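Local coordinates for protein beta-N-acetylhexosaminidase (Bacteroides fragilis, PDB 4PYS) that probably removes terminal N-acetylhexosamine residues from glycans by hydrolysing their beta-glycosidic bonds, as a glycoside hydrolase of family 20, at residues 151-156 with 162-167; 157-162 with 456-461; 362-367 with 403-408; 411-416 with 471-476; 483-486 with 490-493. One frame throughout, in Å; residues are numbered along the deposited sequence.

Contact 1 of 5, residues 151-156 with 162-167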
# COMPACT_ATOMS: atom_id res chain seq x y z
N LYS A 151 6.30 -8.70 6.51
CA LYS A 151 7.12 -7.64 7.10
C LYS A 151 6.68 -6.26 6.64
O LYS A 151 6.63 -5.32 7.43
CB LYS A 151 8.60 -7.85 6.74
CG LYS A 151 9.50 -6.64 7.02
CD LYS A 151 10.98 -6.97 6.79
CE LYS A 151 11.88 -5.73 7.02
NZ LYS A 151 13.33 -6.08 6.84
N TYR A 152 6.33 -6.14 5.36
CA TYR A 152 5.94 -4.82 4.85
C TYR A 152 4.48 -4.49 5.11
O TYR A 152 4.11 -3.31 5.23
CB TYR A 152 6.36 -4.67 3.38
CG TYR A 152 7.86 -4.67 3.34
CD1 TYR A 152 8.58 -3.61 3.87
CD2 TYR A 152 8.56 -5.75 2.84
CE1 TYR A 152 9.97 -3.61 3.88
CE2 TYR A 152 9.95 -5.76 2.83
CZ TYR A 152 10.64 -4.70 3.35
OH TYR A 152 12.02 -4.73 3.36
N ILE A 153 3.64 -5.52 5.25
CA ILE A 153 2.28 -5.30 5.73
C ILE A 153 2.35 -4.82 7.19
O ILE A 153 1.66 -3.87 7.59
CB ILE A 153 1.47 -6.59 5.64
CG1 ILE A 153 1.15 -6.88 4.17
CG2 ILE A 153 0.19 -6.51 6.51
CD1 ILE A 153 0.50 -8.25 3.91
N ASP A 154 3.20 -5.47 7.98
CA ASP A 154 3.39 -5.06 9.37
C ASP A 154 3.92 -3.63 9.43
O ASP A 154 3.50 -2.84 10.28
CB ASP A 154 4.36 -6.03 10.05
CG ASP A 154 4.26 -6.01 11.56
OD1 ASP A 154 3.13 -5.99 12.10
OD2 ASP A 154 5.33 -6.01 12.21
N MSE A 155 4.83 -3.29 8.52
CA MSE A 155 5.35 -1.91 8.46
C MSE A 155 4.23 -0.92 8.18
O MSE A 155 4.14 0.14 8.81
CB MSE A 155 6.42 -1.79 7.38
CG MSE A 155 6.88 -0.35 7.20
SE MSE A 155 7.73 -0.07 5.47
CE MSE A 155 6.13 -0.17 4.38
N ALA A 156 3.38 -1.26 7.23
CA ALA A 156 2.31 -0.35 6.84
C ALA A 156 1.43 -0.06 8.04
O ALA A 156 1.09 1.09 8.31
CB ALA A 156 1.49 -0.97 5.70
N ASN A 162 -3.40 2.15 5.80
CA ASN A 162 -4.53 1.23 5.79
C ASN A 162 -4.66 0.34 4.57
O ASN A 162 -5.54 -0.53 4.54
CB ASN A 162 -5.87 1.94 6.07
CG ASN A 162 -6.13 3.14 5.17
OD1 ASN A 162 -5.34 3.46 4.28
ND2 ASN A 162 -7.27 3.82 5.40
N TYR A 163 -3.80 0.52 3.57
CA TYR A 163 -3.83 -0.36 2.40
C TYR A 163 -2.44 -0.83 2.05
O TYR A 163 -1.48 -0.07 2.10
CB TYR A 163 -4.43 0.33 1.17
CG TYR A 163 -5.88 0.72 1.30
CD1 TYR A 163 -6.89 -0.19 1.04
CD2 TYR A 163 -6.23 2.01 1.68
CE1 TYR A 163 -8.24 0.18 1.16
CE2 TYR A 163 -7.57 2.38 1.81
CZ TYR A 163 -8.56 1.47 1.55
OH TYR A 163 -9.88 1.85 1.68
N PHE A 164 -2.34 -2.10 1.67
CA PHE A 164 -1.11 -2.62 1.11
C PHE A 164 -1.44 -2.98 -0.33
O PHE A 164 -2.28 -3.85 -0.58
CB PHE A 164 -0.64 -3.87 1.88
CG PHE A 164 0.56 -4.56 1.26
CD1 PHE A 164 1.84 -4.03 1.43
CD2 PHE A 164 0.41 -5.74 0.54
CE1 PHE A 164 2.96 -4.67 0.88
CE2 PHE A 164 1.51 -6.39 -0.03
CZ PHE A 164 2.79 -5.86 0.14
N HIS A 165 -0.81 -2.28 -1.26
CA HIS A 165 -1.08 -2.45 -2.69
C HIS A 165 -0.08 -3.48 -3.20
O HIS A 165 1.13 -3.26 -3.15
CB HIS A 165 -0.90 -1.07 -3.34
CG HIS A 165 -0.97 -1.04 -4.83
ND1 HIS A 165 -0.80 0.12 -5.54
CD2 HIS A 165 -1.16 -2.02 -5.75
CE1 HIS A 165 -0.88 -0.13 -6.84
NE2 HIS A 165 -1.10 -1.43 -6.99
N TRP A 166 -0.58 -4.64 -3.65
CA TRP A 166 0.29 -5.77 -3.98
C TRP A 166 0.35 -5.92 -5.50
O TRP A 166 -0.61 -6.39 -6.12
CB TRP A 166 -0.27 -7.04 -3.33
CG TRP A 166 0.73 -8.15 -3.14
CD1 TRP A 166 2.07 -8.12 -3.43
CD2 TRP A 166 0.46 -9.46 -2.62
NE1 TRP A 166 2.65 -9.34 -3.11
CE2 TRP A 166 1.68 -10.17 -2.61
CE3 TRP A 166 -0.69 -10.10 -2.16
CZ2 TRP A 166 1.78 -11.50 -2.18
CZ3 TRP A 166 -0.60 -11.42 -1.72
CH2 TRP A 166 0.63 -12.11 -1.74
N HIS A 167 1.46 -5.50 -6.09
CA HIS A 167 1.63 -5.50 -7.54
C HIS A 167 2.10 -6.90 -7.90
O HIS A 167 3.28 -7.22 -7.76
CB HIS A 167 2.67 -4.43 -7.93
CG HIS A 167 2.83 -4.24 -9.41
ND1 HIS A 167 2.04 -3.39 -10.15
CD2 HIS A 167 3.73 -4.78 -10.28
CE1 HIS A 167 2.42 -3.43 -11.42
NE2 HIS A 167 3.44 -4.26 -11.52
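Ile153 of helix 146-158 lies over the ring of Phe164 on strand 163-170, within the beta-alpha-beta crossover made by strand 132-138, this helix and the second strand, part of the TIM-barrel fold of family 20. Phe164 can be followed outward. Its CB, directed at the helix, is 4.2 Å from Ile153 CG1. With CG anti to the backbone N (chi1 174°), the ring stands up between strand and helix; its CG is 3.8 Å from Ile153 CG1, and CD1 and CD2 lie under the same carbon, scarcely farther off. Farther out, CE1 comes within 4.2 Å of Tyr152 CB, which approaches obliquely. Tyr152 takes part through its root; its end leads away, and the hydroxyl is hydrogen-bonded to Asp447. Beyond the pair, helix 203-214 packs on Ile153 through Ile209 and Ala213, so the isoleucine touches both the aromatic ring and that helix. The CH-pi contact lies over the face, displaced toward the rim: Ile153 CG1 is 3.9 Å from the Phe164 ring centroid, 16° off the ring normal.

Contact 2 of 5, residues 157-162 with 456-461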
# COMPACT_ATOMS: atom_id res chain seq x y z
N SER A 157 1.08 -1.10 8.79
CA SER A 157 0.25 -0.94 9.99
C SER A 157 0.97 -0.12 11.04
O SER A 157 0.37 0.75 11.68
CB SER A 157 -0.09 -2.32 10.57
OG SER A 157 -1.02 -2.18 11.64
N MSE A 158 2.26 -0.38 11.20
CA MSE A 158 3.08 0.33 12.18
C MSE A 158 3.07 1.83 11.93
O MSE A 158 3.16 2.63 12.87
CB MSE A 158 4.52 -0.21 12.13
CG MSE A 158 5.49 0.49 13.07
SE MSE A 158 7.28 -0.26 12.83
CE MSE A 158 7.62 0.46 11.03
N LEU A 159 2.97 2.21 10.66
CA LEU A 159 3.03 3.61 10.26
C LEU A 159 1.63 4.18 10.06
O LEU A 159 1.46 5.27 9.50
CB LEU A 159 3.84 3.73 8.97
CG LEU A 159 5.33 3.35 9.13
CD1 LEU A 159 6.08 3.47 7.82
CD2 LEU A 159 5.99 4.20 10.19
N LYS A 160 0.64 3.43 10.54
CA LYS A 160 -0.78 3.82 10.49
C LYS A 160 -1.37 3.96 9.07
O LYS A 160 -2.34 4.67 8.87
CB LYS A 160 -1.04 5.07 11.34
CG LYS A 160 -0.69 4.86 12.83
CD LYS A 160 -1.34 5.94 13.70
CE LYS A 160 -1.16 5.68 15.19
NZ LYS A 160 0.24 6.01 15.65
N MSE A 161 -0.80 3.25 8.11
CA MSE A 161 -1.44 3.15 6.80
C MSE A 161 -2.58 2.17 6.85
O MSE A 161 -2.75 1.46 7.85
CB MSE A 161 -0.41 2.71 5.77
CG MSE A 161 0.71 3.71 5.71
SE MSE A 161 1.96 3.20 4.31
CE MSE A 161 3.34 4.55 4.68
N ASN A 162 -3.40 2.15 5.80
CA ASN A 162 -4.53 1.23 5.79
C ASN A 162 -4.66 0.34 4.57
O ASN A 162 -5.54 -0.53 4.54
CB ASN A 162 -5.87 1.94 6.07
CG ASN A 162 -6.13 3.14 5.17
OD1 ASN A 162 -5.34 3.46 4.28
ND2 ASN A 162 -7.27 3.82 5.40
N ALA A 456 8.46 10.11 6.13
CA ALA A 456 7.95 11.42 5.72
C ALA A 456 6.62 11.24 5.01
O ALA A 456 5.70 12.03 5.20
CB ALA A 456 8.95 12.13 4.83
N LEU A 457 6.52 10.19 4.20
CA LEU A 457 5.26 9.89 3.52
C LEU A 457 4.18 9.52 4.53
O LEU A 457 3.05 10.00 4.43
CB LEU A 457 5.46 8.77 2.49
CG LEU A 457 6.37 9.19 1.33
CD1 LEU A 457 6.74 8.01 0.43
CD2 LEU A 457 5.72 10.32 0.52
N ALA A 458 4.51 8.68 5.51
CA ALA A 458 3.53 8.32 6.56
C ALA A 458 3.08 9.53 7.35
O ALA A 458 1.92 9.63 7.73
CB ALA A 458 4.11 7.27 7.50
N GLU A 459 4.00 10.46 7.60
CA GLU A 459 3.66 11.68 8.33
C GLU A 459 2.68 12.53 7.50
O GLU A 459 1.68 13.05 8.02
CB GLU A 459 4.94 12.48 8.60
CG GLU A 459 4.76 13.73 9.44
CD GLU A 459 4.66 13.44 10.92
OE1 GLU A 459 4.63 12.26 11.30
OE2 GLU A 459 4.61 14.40 11.72
N GLN A 460 2.96 12.66 6.21
CA GLN A 460 2.09 13.44 5.33
C GLN A 460 0.70 12.80 5.20
O GLN A 460 -0.31 13.51 5.11
CB GLN A 460 2.76 13.57 3.96
CG GLN A 460 3.93 14.58 4.01
CD GLN A 460 4.77 14.58 2.75
OE1 GLN A 460 4.66 13.70 1.90
NE2 GLN A 460 5.64 15.57 2.63
N MSE A 461 0.66 11.47 5.22
CA MSE A 461 -0.62 10.77 5.12
C MSE A 461 -1.45 10.91 6.39
O MSE A 461 -2.67 11.10 6.33
CB MSE A 461 -0.37 9.28 4.90
CG MSE A 461 0.18 8.93 3.51
SE MSE A 461 0.76 7.09 3.52
CE MSE A 461 1.64 7.06 1.76
O HOH W 1 0.12 6.96 7.67
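No aromatic ring takes part where Leu159 and Met161 meet Ala458 and Met461; in place of ring faces and edges, slender apolar chains and methyl groups pack against helix 453-462. Leu159 CB, directed at that helix, rests 3.8 Å from Ala458 CB. Met161 and Met461, both selenomethionines, extend toward each other and cross at a slant. The terminal CE of Met161 is 3.8 Å from Met461 SE, while its CG touches the same selenium from farther back along the chain. With CG anti to the carbonyl carbon (chi1 -60°) and the rest extended, Met161 carries its tip forward until CE also reaches Ala458 CB at 4.0 Å. The small alanine is therefore covered by two neighbours from the other segment. A water joins the backbones by donating to Leu159 O at 2.8 Å and to Ala458 O at 3.2 Å, giving one hydrogen bond to each carbonyl within a buried, otherwise apolar contact. Ile454 of the same helix also touches both Leu159 and Met161. The turn that carries Leu159 and Met161 is a Schellman motif: Lys160, with positive phi, is its C-prime residue, Met161 N bonds to Ala156 O, and Lys160 N bonds to Ser157 O. Here this classical helix C-terminus, leading from helix 146-158 toward strand 163-170, packs against a neighbouring helix of the catalytic TIM barrel.

Contact 3 of 5, residues 362-367 with 403-408. With FMT (formic acid), chain I; FMT (formic acid), chain H.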
# COMPACT_ATOMS: atom_id res chain seq x y z
N ASN A 362 2.71 10.06 -12.71
CA ASN A 362 3.83 10.57 -13.50
C ASN A 362 4.00 12.09 -13.46
O ASN A 362 3.79 12.77 -14.46
CB ASN A 362 3.78 10.06 -14.95
CG ASN A 362 5.12 10.20 -15.66
OD1 ASN A 362 6.07 10.77 -15.11
ND2 ASN A 362 5.20 9.68 -16.88
N TRP A 363 4.40 12.60 -12.30
CA TRP A 363 4.70 14.02 -12.15
C TRP A 363 5.86 14.43 -13.05
O TRP A 363 5.79 15.44 -13.75
CB TRP A 363 5.06 14.33 -10.69
CG TRP A 363 5.53 15.74 -10.49
CD1 TRP A 363 6.82 16.19 -10.49
CD2 TRP A 363 4.70 16.89 -10.27
NE1 TRP A 363 6.85 17.55 -10.28
CE2 TRP A 363 5.56 18.00 -10.14
CE3 TRP A 363 3.33 17.09 -10.16
CZ2 TRP A 363 5.08 19.30 -9.91
CZ3 TRP A 363 2.85 18.37 -9.93
CH2 TRP A 363 3.72 19.46 -9.80
N ARG A 364 6.92 13.63 -13.02
CA ARG A 364 8.14 13.97 -13.76
C ARG A 364 7.88 14.16 -15.25
O ARG A 364 8.37 15.10 -15.86
CB ARG A 364 9.23 12.91 -13.52
CG ARG A 364 10.61 13.35 -13.97
CD ARG A 364 11.69 12.41 -13.47
NE ARG A 364 11.81 11.23 -14.32
CZ ARG A 364 12.58 11.17 -15.40
NH1 ARG A 364 13.28 12.23 -15.79
NH2 ARG A 364 12.63 10.05 -16.11
N GLY A 365 7.06 13.28 -15.82
CA GLY A 365 6.75 13.36 -17.24
C GLY A 365 5.58 14.24 -17.60
O GLY A 365 5.58 14.87 -18.66
N HIS A 366 4.57 14.31 -16.74
CA HIS A 366 3.32 14.97 -17.12
C HIS A 366 2.71 15.86 -16.04
O HIS A 366 1.56 16.30 -16.18
CB HIS A 366 2.30 13.93 -17.59
CG HIS A 366 2.74 13.18 -18.81
ND1 HIS A 366 2.49 13.63 -20.09
CD2 HIS A 366 3.42 12.02 -18.94
CE1 HIS A 366 3.00 12.77 -20.96
NE2 HIS A 366 3.57 11.79 -20.29
N ARG A 367 3.48 16.14 -14.98
CA ARG A 367 3.02 16.98 -13.87
C ARG A 367 1.66 16.52 -13.34
O ARG A 367 1.50 15.35 -12.98
CB ARG A 367 2.98 18.46 -14.28
CG ARG A 367 4.35 19.06 -14.64
CD ARG A 367 5.30 19.03 -13.45
NE ARG A 367 6.56 19.72 -13.72
CZ ARG A 367 7.70 19.12 -14.05
NH1 ARG A 367 8.79 19.84 -14.29
NH2 ARG A 367 7.76 17.79 -14.15
N GLN A 403 20.52 10.84 -12.19
CA GLN A 403 20.27 11.94 -11.26
C GLN A 403 18.80 12.37 -11.26
O GLN A 403 18.24 12.73 -10.22
CB GLN A 403 21.16 13.12 -11.63
CG GLN A 403 21.06 14.27 -10.64
CD GLN A 403 21.50 13.86 -9.24
OE1 GLN A 403 22.47 13.12 -9.08
NE2 GLN A 403 20.79 14.35 -8.23
N ALA A 404 18.18 12.34 -12.43
CA ALA A 404 16.78 12.76 -12.57
C ALA A 404 15.79 11.91 -11.77
O ALA A 404 14.69 12.37 -11.44
CB ALA A 404 16.39 12.79 -14.04
N ARG A 405 16.15 10.66 -11.47
CA ARG A 405 15.28 9.82 -10.66
C ARG A 405 15.95 9.48 -9.33
O ARG A 405 16.13 8.32 -8.97
CB ARG A 405 14.86 8.55 -11.41
CG ARG A 405 13.98 8.86 -12.62
CD ARG A 405 13.29 7.61 -13.16
NE ARG A 405 14.25 6.64 -13.66
CZ ARG A 405 14.01 5.33 -13.75
NH1 ARG A 405 14.95 4.52 -14.21
NH2 ARG A 405 12.85 4.84 -13.36
N THR A 406 16.33 10.54 -8.62
CA THR A 406 16.84 10.43 -7.26
C THR A 406 16.17 11.52 -6.43
O THR A 406 15.77 12.55 -6.98
CB THR A 406 18.37 10.64 -7.18
OG1 THR A 406 18.72 11.97 -7.60
CG2 THR A 406 19.11 9.62 -8.06
N PHE A 407 16.06 11.28 -5.13
CA PHE A 407 15.62 12.32 -4.18
C PHE A 407 15.91 11.92 -2.74
O PHE A 407 16.12 10.74 -2.45
CB PHE A 407 14.13 12.68 -4.36
CG PHE A 407 13.16 11.55 -4.04
CD1 PHE A 407 12.67 11.39 -2.75
CD2 PHE A 407 12.71 10.70 -5.04
CE1 PHE A 407 11.77 10.38 -2.45
CE2 PHE A 407 11.81 9.68 -4.74
CZ PHE A 407 11.34 9.53 -3.46
N ASP A 408 15.91 12.89 -1.82
CA ASP A 408 16.19 12.55 -0.44
C ASP A 408 15.08 12.95 0.52
O ASP A 408 13.97 13.31 0.10
CB ASP A 408 17.58 13.10 -0.01
CG ASP A 408 17.60 14.61 0.17
OD1 ASP A 408 16.54 15.27 0.04
OD2 ASP A 408 18.69 15.16 0.46
C FMT I . -0.35 10.20 -14.18
O1 FMT I . 0.70 10.18 -14.80
O2 FMT I . -0.85 9.21 -13.66
C FMT H . 9.14 6.46 -12.79
O1 FMT H . 8.90 7.60 -13.18
O2 FMT H . 10.23 5.90 -12.94
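Arg364 and Arg405 cross at about a right angle, the aliphatic part of Arg405 lying over a face of the Arg364 guanidinium. Arg405 CG is the touching atom, 3.6 Å from Arg364 NE. A bend at chi3 (82°) turns the end of Arg364 across the loop, bringing NH1 to 3.6 Å from Ala404 CB, an oblique approach. The two guanidinium planes are 34° apart but unstacked; Arg364 NH2 and Arg405 NE stand 4.5 Å apart, and the formate on Arg405 probably eases the nearness of like charges. Arg405 turns its outer nitrogens to acceptors: NH1 to Gly400 O, and NH2 to a formate O2 at 2.9 Å, near the guanidinium plane. That formate, probably from the crystallisation liquor, also accepts from Asn386. Asn362 starts helix 363-366 as an N-cap, its OD1 accepting from Gly365 N at 2.8 Å with the donor above the carbonyl plane. The whole is a surface contact between an N-capped short helix and the loop preceding helix 409-415 in the catalytic domain.

Contact 4 of 5, residues 411-416 with 471-476. With FMT (formic acid), chain K.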
# COMPACT_ATOMS: atom_id res chain seq x y z
N ASP A 411 13.61 16.42 0.05
CA ASP A 411 12.74 16.55 -1.11
C ASP A 411 11.34 16.03 -0.79
O ASP A 411 10.34 16.70 -1.08
CB ASP A 411 13.30 15.79 -2.33
CG ASP A 411 14.62 16.35 -2.81
OD1 ASP A 411 14.76 17.60 -2.91
OD2 ASP A 411 15.54 15.54 -3.10
N VAL A 412 11.26 14.85 -0.18
CA VAL A 412 9.93 14.29 0.06
C VAL A 412 9.19 15.14 1.10
O VAL A 412 8.01 15.45 0.94
CB VAL A 412 9.94 12.78 0.42
CG1 VAL A 412 10.91 12.48 1.52
CG2 VAL A 412 8.54 12.30 0.78
N TYR A 413 9.89 15.57 2.15
CA TYR A 413 9.22 16.34 3.19
C TYR A 413 8.77 17.73 2.75
O TYR A 413 7.67 18.18 3.09
CB TYR A 413 10.11 16.44 4.44
CG TYR A 413 9.32 16.87 5.67
CD1 TYR A 413 8.54 15.95 6.36
CD2 TYR A 413 9.36 18.17 6.13
CE1 TYR A 413 7.80 16.32 7.47
CE2 TYR A 413 8.62 18.56 7.25
CZ TYR A 413 7.85 17.63 7.91
OH TYR A 413 7.11 17.99 9.02
N LEU A 414 9.61 18.40 1.96
CA LEU A 414 9.39 19.82 1.67
C LEU A 414 8.72 20.08 0.33
O LEU A 414 8.14 21.15 0.14
CB LEU A 414 10.72 20.58 1.69
CG LEU A 414 11.51 20.60 2.99
CD1 LEU A 414 12.85 21.30 2.75
CD2 LEU A 414 10.71 21.30 4.07
N ARG A 415 8.80 19.14 -0.62
CA ARG A 415 8.43 19.47 -2.00
C ARG A 415 7.62 18.38 -2.71
O ARG A 415 7.67 18.27 -3.93
CB ARG A 415 9.70 19.82 -2.81
CG ARG A 415 10.29 21.21 -2.47
CD ARG A 415 11.63 21.49 -3.19
NE ARG A 415 12.69 20.58 -2.76
CZ ARG A 415 13.46 20.78 -1.69
NH1 ARG A 415 13.29 21.85 -0.92
NH2 ARG A 415 14.39 19.90 -1.37
N ASN A 416 6.86 17.60 -1.95
CA ASN A 416 6.12 16.46 -2.51
C ASN A 416 4.81 16.91 -3.16
O ASN A 416 3.91 17.37 -2.46
CB ASN A 416 5.82 15.47 -1.39
CG ASN A 416 5.25 14.15 -1.89
OD1 ASN A 416 5.20 13.90 -3.10
ND2 ASN A 416 4.83 13.30 -0.96
N ASP A 471 13.47 20.39 10.39
CA ASP A 471 14.44 20.17 11.46
C ASP A 471 13.76 19.40 12.59
O ASP A 471 14.35 18.48 13.15
CB ASP A 471 15.00 21.49 11.98
CG ASP A 471 15.81 22.24 10.95
OD1 ASP A 471 16.48 21.59 10.11
OD2 ASP A 471 15.78 23.48 10.98
N GLU A 472 12.52 19.77 12.92
CA GLU A 472 11.80 19.05 13.96
C GLU A 472 11.48 17.62 13.55
O GLU A 472 11.65 16.67 14.34
CB GLU A 472 10.51 19.77 14.36
CG GLU A 472 9.72 18.98 15.40
CD GLU A 472 8.48 19.72 15.90
OE1 GLU A 472 8.05 20.68 15.23
OE2 GLU A 472 7.96 19.34 16.97
N PHE A 473 11.00 17.46 12.33
CA PHE A 473 10.66 16.14 11.82
C PHE A 473 11.89 15.23 11.75
O PHE A 473 11.84 14.08 12.18
CB PHE A 473 10.05 16.26 10.43
CG PHE A 473 9.92 14.94 9.75
CD1 PHE A 473 8.93 14.05 10.15
CD2 PHE A 473 10.80 14.57 8.75
CE1 PHE A 473 8.82 12.80 9.54
CE2 PHE A 473 10.69 13.34 8.14
CZ PHE A 473 9.71 12.46 8.54
N TYR A 474 12.99 15.74 11.22
CA TYR A 474 14.21 14.95 11.11
C TYR A 474 14.75 14.56 12.50
O TYR A 474 15.26 13.45 12.69
CB TYR A 474 15.25 15.74 10.30
CG TYR A 474 16.55 15.01 10.05
CD1 TYR A 474 16.56 13.69 9.64
CD2 TYR A 474 17.75 15.67 10.20
CE1 TYR A 474 17.77 13.03 9.40
CE2 TYR A 474 18.96 15.03 9.96
CZ TYR A 474 18.96 13.71 9.56
OH TYR A 474 20.16 13.07 9.32
N GLY A 475 14.61 15.46 13.47
CA GLY A 475 15.01 15.14 14.83
C GLY A 475 14.23 13.96 15.38
O GLY A 475 14.77 13.12 16.10
N LYS A 476 12.94 13.90 15.05
CA LYS A 476 12.09 12.79 15.48
C LYS A 476 12.52 11.50 14.81
O LYS A 476 12.60 10.46 15.47
CB LYS A 476 10.62 13.07 15.12
CG LYS A 476 10.00 14.24 15.90
CD LYS A 476 8.52 14.38 15.45
CE LYS A 476 7.88 15.60 16.06
NZ LYS A 476 6.45 15.67 15.69
C FMT K . 5.44 12.76 18.71
O1 FMT K . 5.44 13.97 18.46
O2 FMT K . 4.95 12.24 19.73
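Phe473, on helix 470-486, stacks against Tyr413 of helix 409-415. Along the second helix, Asp471 and Glu472 come first; their carbonyls accept from Gly475 N and Lys476 N, the regular helical bonds that run past the aromatic residue. Phe473 follows, its CG anti to the backbone N (chi1 169°), and this carries the ring out toward the tyrosine. The pair is an offset stack, with centroids 4.4 Å apart and planes inclined by only 14°. Tyr413 CE1 sits above one face of Phe473, off centre toward the rim, 3.4 Å from Phe473 CG, while Phe473 CD2 lies over a face of the tyrosine. The displacement also places Phe473 CB 3.6 Å from Tyr413 CZ. The phenol oxygen continues past the overlap to a hydrogen bond with Glu468 O, which helps to fix the ring's position. Ala456 of helix 453-462 touches Phe473 as well. At the end of the segment, Lys476 extends its chain to a salt bridge with Glu468 and a hydrogen bond to Thr14; a formate O1 at 3.4 Å from Lys476 NZ makes a weak bond. Glu468 thus serves both segments, through its carbonyl and its carboxylate. The chemistry implies a helix-helix join held across the interface by ring overlap and dispersion, with the polar tip of the tyrosine tied to the chain just before helix 470-486.

Contact 5 of 5, residues 483-486 with 490-493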
# COMPACT_ATOMS: atom_id res chain seq x y z
N TRP A 483 14.64 2.36 17.64
CA TRP A 483 13.40 1.60 17.90
C TRP A 483 12.89 0.94 16.62
O TRP A 483 12.50 -0.22 16.63
CB TRP A 483 12.29 2.47 18.52
CG TRP A 483 11.06 1.63 18.85
CD1 TRP A 483 10.86 0.85 19.96
CD2 TRP A 483 9.89 1.45 18.03
NE1 TRP A 483 9.64 0.21 19.88
CE2 TRP A 483 9.02 0.56 18.71
CE3 TRP A 483 9.48 1.96 16.79
CZ2 TRP A 483 7.78 0.17 18.19
CZ3 TRP A 483 8.24 1.57 16.27
CH2 TRP A 483 7.42 0.69 16.97
N PHE A 484 12.90 1.68 15.51
CA PHE A 484 12.46 1.10 14.25
C PHE A 484 13.39 -0.03 13.84
O PHE A 484 12.94 -1.05 13.31
CB PHE A 484 12.41 2.15 13.14
CG PHE A 484 11.20 3.05 13.20
CD1 PHE A 484 9.92 2.51 13.13
CD2 PHE A 484 11.33 4.42 13.31
CE1 PHE A 484 8.79 3.33 13.17
CE2 PHE A 484 10.21 5.25 13.35
CZ PHE A 484 8.94 4.70 13.28
N GLU A 485 14.68 0.15 14.07
CA GLU A 485 15.62 -0.91 13.72
C GLU A 485 15.37 -2.17 14.54
O GLU A 485 15.50 -3.28 14.03
CB GLU A 485 17.08 -0.43 13.84
CG GLU A 485 17.38 0.63 12.78
CD GLU A 485 18.86 0.88 12.53
OE1 GLU A 485 19.71 0.13 13.07
OE2 GLU A 485 19.15 1.83 11.76
N GLN A 486 14.97 -1.99 15.79
CA GLN A 486 14.68 -3.14 16.65
C GLN A 486 13.42 -3.87 16.21
O GLN A 486 13.21 -5.02 16.61
CB GLN A 486 14.54 -2.70 18.11
CG GLN A 486 15.88 -2.29 18.74
CD GLN A 486 15.73 -1.78 20.16
OE1 GLN A 486 14.68 -1.24 20.53
NE2 GLN A 486 16.77 -1.93 20.95
N SER A 490 15.93 -1.78 8.73
CA SER A 490 17.22 -1.10 8.55
C SER A 490 17.01 0.23 7.83
O SER A 490 16.17 0.34 6.96
CB SER A 490 18.17 -1.97 7.72
OG SER A 490 18.37 -3.24 8.33
N PHE A 491 17.79 1.25 8.20
CA PHE A 491 17.71 2.55 7.55
C PHE A 491 18.75 2.74 6.46
O PHE A 491 19.91 2.37 6.65
CB PHE A 491 17.88 3.66 8.58
CG PHE A 491 16.62 4.00 9.33
CD1 PHE A 491 15.80 2.99 9.82
CD2 PHE A 491 16.27 5.32 9.55
CE1 PHE A 491 14.63 3.30 10.51
CE2 PHE A 491 15.10 5.63 10.24
CZ PHE A 491 14.30 4.63 10.71
N GLY A 492 18.36 3.33 5.34
CA GLY A 492 19.34 3.82 4.37
C GLY A 492 19.68 5.27 4.69
O GLY A 492 19.27 5.77 5.74
N PRO A 493 20.41 5.96 3.79
CA PRO A 493 20.78 7.36 4.05
C PRO A 493 19.57 8.28 3.97
O PRO A 493 18.61 8.02 3.23
CB PRO A 493 21.81 7.68 2.94
CG PRO A 493 21.44 6.75 1.81
CD PRO A 493 20.92 5.48 2.48
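Phe491 turns the edge of its ring to Phe484 near the end of helix 470-486. The nearest approach is Phe484 CB to Phe491 CE1, 3.6 Å, with CB close to the plane of the Phe491 ring; Phe491 CZ meets Phe484 CD2 at 4.0 Å in an oblique approach. This is contact between the root of one aromatic and the rim of the other, without face-to-face overlap. Glu485 flanks the same ring: its CG lies 4.1 Å from Phe491 CD1, and its OE2 stays 3.9 Å from Phe491 CB. Carboxylate and ring planes are 46° apart. Extended beyond CG, the glutamate chain lies beside the returning loop, and OE2 takes its hydrogen bond from Gln481, one turn earlier in the helix. In the next shell, Trp483 CE3 is 3.7 Å above the plane of the Phe484 ring, toward its rim, and Met158 of helix 146-158 touches both Trp483 and Phe484. Phe491 also meets the ring of Phe451 and packs on Pro452, while Gly492 makes a backbone hydrogen bond with Phe451. Segments 483-486 and 490-493 form a local chain reversal in the C-terminal part of the protein, where the loop leaving a long helix folds back on helix 470-486 near its end, mainly by apolar contact.

In the fold
Contacts 1 and 2 are buried, and share helix 146-158 and Asn162: the first joins that helix to the following barrel strand, the second joins its end to helix 453-462. Contacts 4 and 5 are partly buried and use helix 470-486 near its start and its end. Gln460 ties contact 2 to contact 4 through bonds to Asn416 and Val412, and Met158 bridges contact 2 to contact 5 by packing on Phe484. Contact 3 is a surface contact, reaching contact 4 where Phe407 packs on Val412. Chemistry follows place: aliphatic, aromatic and selenomethionine packing inside, aromatic pairs at intermediate depth, crossed arginines outside, one of them bonded to formate.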